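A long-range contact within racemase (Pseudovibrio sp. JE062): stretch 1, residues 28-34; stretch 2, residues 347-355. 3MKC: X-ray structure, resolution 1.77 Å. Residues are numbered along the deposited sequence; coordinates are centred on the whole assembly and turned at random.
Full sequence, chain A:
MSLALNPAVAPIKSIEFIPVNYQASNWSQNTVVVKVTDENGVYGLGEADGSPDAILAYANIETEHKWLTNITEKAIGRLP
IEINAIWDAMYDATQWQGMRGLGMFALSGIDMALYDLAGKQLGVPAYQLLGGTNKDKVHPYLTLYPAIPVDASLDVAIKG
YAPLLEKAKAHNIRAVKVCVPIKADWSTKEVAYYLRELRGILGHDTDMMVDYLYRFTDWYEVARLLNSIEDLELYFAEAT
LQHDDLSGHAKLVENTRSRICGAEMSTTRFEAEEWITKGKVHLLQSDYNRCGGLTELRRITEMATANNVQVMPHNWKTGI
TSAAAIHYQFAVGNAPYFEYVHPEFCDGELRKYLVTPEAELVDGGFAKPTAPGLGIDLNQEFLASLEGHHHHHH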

# COMPACT_ATOMS: atom_id res chain seq x y z
N SER A 28 11.26 -9.12 -11.77
CA SER A 28 12.26 -8.12 -11.41
C SER A 28 11.76 -7.22 -10.28
O SER A 28 10.63 -6.72 -10.33
CB SER A 28 12.62 -7.29 -12.63
N GLN A 29 12.60 -7.02 -9.27
CA GLN A 29 12.27 -6.19 -8.11
C GLN A 29 12.90 -4.82 -8.25
O GLN A 29 14.07 -4.71 -8.63
CB GLN A 29 12.80 -6.82 -6.83
CG GLN A 29 12.76 -8.33 -6.82
CD GLN A 29 13.55 -8.92 -5.67
OE1 GLN A 29 13.85 -10.11 -5.66
NE2 GLN A 29 13.89 -8.08 -4.69
N ASN A 30 12.15 -3.79 -7.92
CA ASN A 30 12.69 -2.45 -8.01
C ASN A 30 11.80 -1.45 -7.31
O ASN A 30 10.68 -1.77 -6.90
CB ASN A 30 12.86 -2.05 -9.48
CG ASN A 30 11.56 -2.10 -10.26
OD1 ASN A 30 10.57 -1.51 -9.86
ND2 ASN A 30 11.57 -2.82 -11.38
N THR A 31 12.32 -0.25 -7.15
CA THR A 31 11.58 0.82 -6.53
C THR A 31 12.28 2.12 -6.84
O THR A 31 13.32 2.15 -7.52
CB THR A 31 11.49 0.64 -4.99
OG1 THR A 31 10.56 1.59 -4.46
CG2 THR A 31 12.86 0.87 -4.34
N VAL A 32 11.70 3.21 -6.37
CA VAL A 32 12.28 4.51 -6.57
C VAL A 32 12.26 5.21 -5.23
O VAL A 32 11.21 5.64 -4.77
CB VAL A 32 11.47 5.32 -7.59
CG1 VAL A 32 12.15 6.65 -7.84
CG2 VAL A 32 11.35 4.53 -8.88
N VAL A 33 13.42 5.28 -4.60
CA VAL A 33 13.50 5.94 -3.31
C VAL A 33 13.44 7.44 -3.51
O VAL A 33 14.05 7.98 -4.43
CB VAL A 33 14.83 5.61 -2.59
CG1 VAL A 33 14.91 6.39 -1.28
CG2 VAL A 33 14.91 4.12 -2.33
N VAL A 34 12.67 8.11 -2.66
CA VAL A 34 12.57 9.55 -2.72
C VAL A 34 13.22 10.10 -1.46
O VAL A 34 12.75 9.83 -0.35
CB VAL A 34 11.11 10.03 -2.78
CG1 VAL A 34 11.06 11.55 -2.74
CG2 VAL A 34 10.44 9.50 -4.04
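Stretch 2 347-355: DGELRKYLV

A short helix lies across one face of a strand in a small mixed contact, with leucine packing along the strand and the Gln29 side chain set against the start of the helix. The residues that touch are at least 319 positions apart in sequence, and together the two stretches bury 296 Å².

Stretch 1 is extended and forms a strand through Val34 that continues later in the chain. In stretch 2, Asp347 and Gly348 lead into the helix, with Gly348 at the N-cap position. Its backbone angles (phi 162°, psi 97°) call for glycine, because a CB would be jammed against the carbonyl O of Asp347. The helical turns are held by backbone hydrogen bonds from Lys352 N to Gly348 O (2.9 Å), Tyr353 N to Glu349 O (2.8 Å) and Leu354 N to Leu350 O (3.1 Å).

The N-to-C directions of helix and strand differ by 52°, so the two run obliquely in broadly the same sense; their axes approach to 8.5 Å. The backbones are closer at the start of the helix: Gln29 CA is 6.8 Å from Leu350 CA, while Val33 CA is 9.6 Å from Leu354 CA.

The CA-to-CB bonds of Gln29, Thr31 and Val33 point toward stretch 2; those of Asn30 and Val32 point away, in the alternation usual for a strand. Gln29 reaches the first turn of the helix. Its side-chain amide is probably turned over in the model, so its polar contacts there remain open.

Leu350 and Leu354, four residues apart, both direct their CA-to-CB bonds toward stretch 1. Leu350 CD2 rests 3.4 Å from Asn30 CA, so this leucine packs against the strand backbone. Leu350 CD2 is also 4.3 Å from Thr31 CG2. Leu354 CD2 sits 3.9 Å from Thr31 CG2 and also 3.9 Å from Val33 CG2, which extends the apolar packing along the strand.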

# COMPACT_ATOMS: atom_id res chain seq x y z
N ASP A 347 9.65 -13.66 -0.37
CA ASP A 347 10.97 -13.61 -0.97
C ASP A 347 11.09 -12.25 -1.64
O ASP A 347 10.15 -11.79 -2.29
CB ASP A 347 11.14 -14.73 -2.01
CG ASP A 347 11.13 -16.11 -1.38
OD1 ASP A 347 11.80 -16.28 -0.34
OD2 ASP A 347 10.47 -17.01 -1.93
N GLY A 348 12.23 -11.61 -1.46
CA GLY A 348 12.44 -10.30 -2.05
C GLY A 348 13.59 -9.60 -1.36
O GLY A 348 13.41 -9.00 -0.30
N GLU A 349 14.76 -9.69 -1.97
CA GLU A 349 15.97 -9.08 -1.43
C GLU A 349 15.76 -7.59 -1.13
O GLU A 349 16.15 -7.09 -0.09
CB GLU A 349 17.13 -9.22 -2.42
CG GLU A 349 17.67 -10.65 -2.62
CD GLU A 349 16.71 -11.56 -3.36
OE1 GLU A 349 15.99 -11.08 -4.26
OE2 GLU A 349 16.68 -12.77 -3.06
N LEU A 350 15.14 -6.89 -2.08
CA LEU A 350 14.89 -5.46 -1.93
C LEU A 350 14.04 -5.17 -0.70
O LEU A 350 14.38 -4.29 0.11
CB LEU A 350 14.19 -4.94 -3.19
CG LEU A 350 14.57 -3.54 -3.63
CD1 LEU A 350 16.08 -3.43 -3.80
CD2 LEU A 350 13.86 -3.22 -4.94
N ARG A 351 12.95 -5.90 -0.55
CA ARG A 351 12.06 -5.73 0.60
C ARG A 351 12.80 -6.04 1.90
O ARG A 351 12.54 -5.44 2.94
CB ARG A 351 10.85 -6.66 0.47
CG ARG A 351 10.03 -6.77 1.75
CD ARG A 351 9.36 -5.45 2.08
NE ARG A 351 8.65 -5.49 3.35
CZ ARG A 351 9.23 -5.39 4.54
NH1 ARG A 351 10.54 -5.23 4.63
NH2 ARG A 351 8.50 -5.45 5.65
N LYS A 352 13.72 -7.00 1.83
CA LYS A 352 14.48 -7.41 3.00
C LYS A 352 15.65 -6.52 3.42
O LYS A 352 15.85 -6.27 4.61
CB LYS A 352 14.99 -8.83 2.81
CG LYS A 352 13.92 -9.91 2.72
CD LYS A 352 14.59 -11.27 2.65
CE LYS A 352 13.59 -12.40 2.70
NZ LYS A 352 14.29 -13.71 2.75
N TYR A 353 16.43 -6.05 2.45
CA TYR A 353 17.63 -5.26 2.77
C TYR A 353 17.69 -3.75 2.52
O TYR A 353 18.57 -3.09 3.07
CB TYR A 353 18.84 -5.87 2.06
CG TYR A 353 18.87 -7.38 2.00
CD1 TYR A 353 18.86 -8.15 3.17
CD2 TYR A 353 18.95 -8.04 0.78
CE1 TYR A 353 18.92 -9.55 3.11
CE2 TYR A 353 19.01 -9.44 0.71
CZ TYR A 353 19.00 -10.18 1.88
OH TYR A 353 19.08 -11.55 1.80
N LEU A 354 16.79 -3.19 1.71
CA LEU A 354 16.88 -1.76 1.41
C LEU A 354 16.93 -0.79 2.59
O LEU A 354 17.79 0.09 2.64
CB LEU A 354 15.77 -1.32 0.46
CG LEU A 354 15.91 0.12 -0.03
CD1 LEU A 354 17.25 0.31 -0.74
CD2 LEU A 354 14.75 0.44 -0.97
N VAL A 355 16.01 -0.93 3.54
CA VAL A 355 16.01 -0.04 4.70
C VAL A 355 16.05 -0.81 6.00
O VAL A 355 15.76 -2.01 6.04
CB VAL A 355 14.78 0.90 4.73
CG1 VAL A 355 14.89 1.94 3.63
CG2 VAL A 355 13.51 0.10 4.60